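Local coordinates for protein hydrolase, haloacid dehalogenase-like family (PDB 3S6J) that probably acts as a metal-dependent sugar phosphatase of the haloacid dehalogenase family, this chain being its hydrolase portion with calcium bound, at residues E[83-97]-E[119-131]. Numbering follows the deposited sequence.
Sequences YERLQHQIIALPGAV and DTATINLKALKLD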
loop_
_atom_site.group_PDB
_atom_site.type_symbol
_atom_site.label_atom_id
_atom_site.label_comp_id
_atom_site.label_asym_id
_atom_site.label_seq_id
_atom_site.Cartn_x
_atom_site.Cartn_y
_atom_site.Cartn_z
ATOM N N TYR E 83 11.785 8.117 10.579
ATOM C CA TYR E 83 10.400 8.385 10.962
ATOM C C TYR E 83 10.291 9.790 11.554
ATOM O O TYR E 83 9.447 10.565 11.139
ATOM C CB TYR E 83 9.874 7.345 11.961
ATOM C CG TYR E 83 8.362 7.309 12.067
ATOM C CD1 TYR E 83 7.693 7.865 13.162
ATOM C CD2 TYR E 83 7.597 6.727 11.061
ATOM C CE1 TYR E 83 6.310 7.825 13.254
ATOM C CE2 TYR E 83 6.217 6.695 11.134
ATOM C CZ TYR E 83 5.579 7.241 12.229
ATOM O OH TYR E 83 4.207 7.191 12.269
ATOM N N GLU E 84 11.145 10.108 12.521
ATOM C CA GLU E 84 11.142 11.426 13.130
ATOM C C GLU E 84 11.112 12.486 12.036
ATOM O O GLU E 84 10.351 13.457 12.119
ATOM C CB GLU E 84 12.382 11.635 14.014
ATOM C CG GLU E 84 12.570 10.606 15.134
ATOM C CD GLU E 84 13.831 10.861 15.973
ATOM O OE1 GLU E 84 14.359 9.894 16.594
ATOM O OE2 GLU E 84 14.300 12.031 16.002
ATOM N N ARG E 85 11.933 12.307 11.003
ATOM C CA ARG E 85 12.011 13.310 9.941
ATOM C C ARG E 85 10.688 13.432 9.198
ATOM O O ARG E 85 10.435 14.416 8.526
ATOM C CB ARG E 85 13.161 13.010 8.975
ATOM C CG ARG E 85 14.548 13.187 9.603
ATOM C CD ARG E 85 15.678 13.055 8.595
ATOM N NE ARG E 85 15.802 11.706 8.044
ATOM C CZ ARG E 85 16.628 10.765 8.508
ATOM N NH1 ARG E 85 17.416 11.012 9.553
ATOM N NH2 ARG E 85 16.657 9.567 7.927
ATOM N N LEU E 86 9.822 12.439 9.332
ATOM C CA LEU E 86 8.549 12.478 8.629
ATOM C C LEU E 86 7.373 12.838 9.550
ATOM O O LEU E 86 6.208 12.791 9.139
ATOM C CB LEU E 86 8.297 11.136 7.949
ATOM C CG LEU E 86 9.362 10.730 6.938
ATOM C CD1 LEU E 86 9.316 9.238 6.671
ATOM C CD2 LEU E 86 9.215 11.520 5.656
ATOM N N GLN E 87 7.680 13.195 10.792
ATOM C CA GLN E 87 6.640 13.347 11.813
ATOM C C GLN E 87 5.504 14.323 11.475
ATOM O O GLN E 87 4.359 14.092 11.873
ATOM C CB GLN E 87 7.252 13.732 13.157
ATOM C CG GLN E 87 7.937 15.077 13.158
ATOM C CD GLN E 87 8.564 15.417 14.499
ATOM O OE1 GLN E 87 8.533 14.613 15.442
ATOM N NE2 GLN E 87 9.128 16.619 14.597
ATOM N N HIS E 88 5.808 15.404 10.759
ATOM C CA HIS E 88 4.805 16.436 10.498
ATOM C C HIS E 88 3.861 16.082 9.346
ATOM O O HIS E 88 2.925 16.825 9.041
ATOM C CB HIS E 88 5.481 17.783 10.252
ATOM C CG HIS E 88 6.335 18.236 11.390
ATOM N ND1 HIS E 88 7.687 17.986 11.456
ATOM C CD2 HIS E 88 6.023 18.910 12.530
ATOM C CE1 HIS E 88 8.180 18.493 12.574
ATOM N NE2 HIS E 88 7.186 19.058 13.241
ATOM N N GLN E 89 4.115 14.949 8.703
ATOM C CA GLN E 89 3.268 14.513 7.600
ATOM C C GLN E 89 2.052 13.774 8.135
ATOM O O GLN E 89 1.049 13.614 7.430
ATOM C CB GLN E 89 4.059 13.601 6.652
ATOM C CG GLN E 89 5.129 14.328 5.856
ATOM C CD GLN E 89 5.748 13.447 4.785
ATOM O OE1 GLN E 89 5.416 12.264 4.671
ATOM N NE2 GLN E 89 6.656 14.016 3.997
ATOM N N ILE E 90 2.150 13.347 9.395
ATOM C CA ILE E 90 1.155 12.472 9.997
ATOM C C ILE E 90 -0.107 13.189 10.442
ATOM O O ILE E 90 -0.079 14.065 11.306
ATOM C CB ILE E 90 1.729 11.698 11.194
ATOM C CG1 ILE E 90 2.945 10.884 10.755
ATOM C CG2 ILE E 90 0.640 10.802 11.820
ATOM C CD1 ILE E 90 3.456 9.963 11.820
ATOM N N ILE E 91 -1.219 12.768 9.859
ATOM C CA ILE E 91 -2.514 13.380 10.086
ATOM C C ILE E 91 -3.407 12.337 10.757
ATOM O O ILE E 91 -3.168 11.131 10.626
ATOM C CB ILE E 91 -3.096 13.832 8.724
ATOM C CG1 ILE E 91 -2.047 14.700 8.007
ATOM C CG2 ILE E 91 -4.420 14.558 8.900
ATOM C CD1 ILE E 91 -1.967 14.520 6.465
ATOM N N ALA E 92 -4.397 12.790 11.519
ATOM C CA ALA E 92 -5.352 11.871 12.115
ATOM C C ALA E 92 -6.240 11.394 10.976
ATOM O O ALA E 92 -6.537 12.171 10.069
ATOM C CB ALA E 92 -6.172 12.576 13.182
ATOM N N LEU E 93 -6.634 10.120 10.994
ATOM C CA LEU E 93 -7.599 9.604 10.006
ATOM C C LEU E 93 -9.025 10.096 10.310
ATOM O O LEU E 93 -9.346 10.316 11.468
ATOM C CB LEU E 93 -7.561 8.070 10.002
ATOM C CG LEU E 93 -6.422 7.441 9.196
ATOM C CD1 LEU E 93 -6.035 6.044 9.695
ATOM C CD2 LEU E 93 -6.799 7.431 7.707
ATOM N N PRO E 94 -9.891 10.229 9.272
ATOM C CA PRO E 94 -11.286 10.674 9.454
ATOM C C PRO E 94 -12.045 9.883 10.509
ATOM O O PRO E 94 -12.041 8.657 10.466
ATOM C CB PRO E 94 -11.935 10.397 8.093
ATOM C CG PRO E 94 -10.832 10.389 7.118
ATOM C CD PRO E 94 -9.605 9.885 7.864
ATOM N N GLY E 95 -12.698 10.581 11.434
ATOM C CA GLY E 95 -13.547 9.940 12.415
ATOM C C GLY E 95 -12.806 9.459 13.631
ATOM O O GLY E 95 -13.424 9.072 14.619
ATOM N N ALA E 96 -11.475 9.472 13.548
ATOM C CA ALA E 96 -10.612 8.906 14.585
ATOM C C ALA E 96 -10.817 9.563 15.942
ATOM O O ALA E 96 -11.031 8.890 16.951
ATOM C CB ALA E 96 -9.161 9.023 14.174
ATOM N N VAL E 97 -10.708 10.882 15.973
ATOM C CA VAL E 97 -10.922 11.613 17.213
ATOM C C VAL E 97 -12.387 11.505 17.624
ATOM O O VAL E 97 -12.694 11.181 18.774
ATOM C CB VAL E 97 -10.509 13.094 17.072
ATOM C CG1 VAL E 97 -11.126 13.919 18.182
ATOM C CG2 VAL E 97 -8.985 13.223 17.073
ATOM N N ASP E 119 8.720 5.826 21.073
ATOM C CA ASP E 119 9.058 6.907 20.144
ATOM C C ASP E 119 7.999 7.118 19.060
ATOM O O ASP E 119 7.390 8.191 18.958
ATOM C CB ASP E 119 10.415 6.644 19.481
ATOM C CG ASP E 119 11.581 6.723 20.459
ATOM O OD1 ASP E 119 11.333 6.890 21.680
ATOM O OD2 ASP E 119 12.750 6.616 20.004
ATOM N N THR E 120 7.806 6.105 18.224
ATOM C CA THR E 120 6.800 6.200 17.180
ATOM C C THR E 120 5.446 6.515 17.795
ATOM O O THR E 120 4.739 7.397 17.329
ATOM C CB THR E 120 6.717 4.900 16.330
ATOM O OG1 THR E 120 6.850 3.760 17.187
ATOM C CG2 THR E 120 7.832 4.861 15.286
ATOM N N ALA E 121 5.088 5.801 18.853
ATOM C CA ALA E 121 3.775 5.984 19.460
ATOM C C ALA E 121 3.523 7.413 19.942
ATOM O O ALA E 121 2.398 7.905 19.874
ATOM C CB ALA E 121 3.560 4.984 20.590
ATOM N N THR E 122 4.561 8.083 20.434
ATOM C CA THR E 122 4.409 9.475 20.879
ATOM C C THR E 122 4.130 10.405 19.704
ATOM O O THR E 122 3.323 11.328 19.804
ATOM C CB THR E 122 5.650 9.982 21.646
ATOM O OG1 THR E 122 5.875 9.160 22.800
ATOM C CG2 THR E 122 5.426 11.413 22.089
ATOM N N ILE E 123 4.797 10.148 18.585
ATOM C CA ILE E 123 4.596 10.927 17.371
ATOM C C ILE E 123 3.155 10.832 16.846
ATOM O O ILE E 123 2.517 11.852 16.564
ATOM C CB ILE E 123 5.601 10.516 16.272
ATOM C CG1 ILE E 123 7.003 11.030 16.628
ATOM C CG2 ILE E 123 5.144 11.012 14.902
ATOM C CD1 ILE E 123 8.147 10.266 15.982
ATOM N N ASN E 124 2.629 9.619 16.713
ATOM C CA ASN E 124 1.298 9.484 16.134
ATOM C C ASN E 124 0.229 10.105 17.029
ATOM O O ASN E 124 -0.732 10.686 16.545
ATOM C CB ASN E 124 0.976 8.022 15.846
ATOM C CG ASN E 124 2.010 7.366 14.958
ATOM O OD1 ASN E 124 2.472 6.252 15.229
ATOM N ND2 ASN E 124 2.377 8.046 13.889
ATOM N N LEU E 125 0.416 9.978 18.339
ATOM C CA LEU E 125 -0.531 10.494 19.321
ATOM C C LEU E 125 -0.707 12.009 19.225
ATOM O O LEU E 125 -1.794 12.527 19.465
ATOM C CB LEU E 125 -0.077 10.123 20.730
ATOM C CG LEU E 125 -0.078 8.653 21.145
ATOM C CD1 LEU E 125 0.657 8.494 22.455
ATOM C CD2 LEU E 125 -1.483 8.131 21.278
ATOM N N LYS E 126 0.367 12.717 18.892
ATOM C CA LYS E 126 0.288 14.158 18.649
ATOM C C LYS E 126 -0.791 14.476 17.608
ATOM O O LYS E 126 -1.567 15.416 17.774
ATOM C CB LYS E 126 1.636 14.706 18.169
ATOM C CG LYS E 126 2.845 14.226 18.966
ATOM C CD LYS E 126 3.038 15.033 20.240
ATOM C CE LYS E 126 4.393 14.748 20.885
ATOM N NZ LYS E 126 4.743 15.756 21.934
ATOM N N ALA E 127 -0.835 13.694 16.532
ATOM C CA ALA E 127 -1.794 13.947 15.467
ATOM C C ALA E 127 -3.223 13.828 15.970
ATOM O O ALA E 127 -4.138 14.359 15.368
ATOM C CB ALA E 127 -1.564 12.995 14.304
ATOM N N LEU E 128 -3.414 13.106 17.065
ATOM C CA LEU E 128 -4.732 12.982 17.667
ATOM C C LEU E 128 -4.815 13.912 18.856
ATOM O O LEU E 128 -5.710 13.786 19.681
ATOM C CB LEU E 128 -4.972 11.553 18.155
ATOM C CG LEU E 128 -4.819 10.400 17.163
ATOM C CD1 LEU E 128 -4.735 9.079 17.918
ATOM C CD2 LEU E 128 -5.964 10.392 16.171
ATOM N N LYS E 129 -3.868 14.842 18.942
ATOM C CA LYS E 129 -3.728 15.720 20.103
ATOM C C LYS E 129 -4.005 14.957 21.397
ATOM O O LYS E 129 -4.856 15.360 22.193
ATOM C CB LYS E 129 -4.651 16.933 19.986
ATOM C CG LYS E 129 -4.808 17.464 18.563
ATOM C CD LYS E 129 -5.849 16.648 17.792
ATOM C CE LYS E 129 -5.840 16.957 16.296
ATOM N NZ LYS E 129 -6.476 15.864 15.501
ATOM N N LEU E 130 -3.304 13.841 21.587
ATOM C CA LEU E 130 -3.381 13.075 22.831
ATOM C C LEU E 130 -2.002 12.962 23.487
ATOM O O LEU E 130 -0.969 12.808 22.814
ATOM C CB LEU E 130 -3.966 11.674 22.597
ATOM C CG LEU E 130 -5.437 11.475 22.185
ATOM C CD1 LEU E 130 -5.709 10.010 21.867
ATOM C CD2 LEU E 130 -6.434 11.971 23.235
ATOM N N ASP E 131 -1.990 13.027 24.812
ATOM C CA ASP E 131 -0.758 12.895 25.570
ATOM C C ASP E 131 -0.599 11.445 26.024
ATOM O O ASP E 131 -1.425 10.925 26.769
ATOM C CB ASP E 131 -0.790 13.850 26.763
ATOM C CG ASP E 131 0.482 13.821 27.581
ATOM O OD1 ASP E 131 1.113 12.750 27.676
ATOM O OD2 ASP E 131 0.845 14.879 28.138
#
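From Tyr83 to Ala92 the chain runs along helix 118-127, the backbones drawing together from 7.5 Å between the CA atoms of Tyr83 and Thr120 to 5.3 Å between those of Ala92 and Ala127. Tyr83 reaches in because its CG lies anti to the backbone N (chi1 -162°). Thr120 CG2 sits over one ring face, a CH-pi contact 4.0 Å from the centroid, while Ile123 CD1 meets the ring edge, 3.7 Å from Tyr83 CD1. A tyrosine suits this place because its face and edge can pack against aliphatic groups while its hydroxyl accepts a nearly straight hydrogen bond (174°), Asn124 ND2 to Tyr83 OH at 2.6 Å. The hydroxyl lies in the amide plane, although ring and amide stand almost perpendicular. In this HAD-type fold, Asn124 also borders Asp14, a calcium ligand of the DxDxT motif, consistent with the bond holding this amide in the second shell of the metal site. Ile123 divides its branches: CD1 goes to the tyrosine, while CG2 packs 3.7 Å from Ile90 CD1 and also meets Gln87 CB. Farther along, where Ile91 and Leu93 form backbone hydrogen bonds with Asp19 and Leu17, small alanines permit the close approach, Ala127 CB lying 3.5 Å from Ile90 O. Leu128 lays CD2 against the methyls of both Ala92 and Ala96. Lys129, in the positive-phi position of the Schellman motif ending the helix, bends at chi2 (82°) to bring NZ back to Ala127 O at 2.8 Å, and that ammonium end rests near Ala92 CB and Val97 CG2.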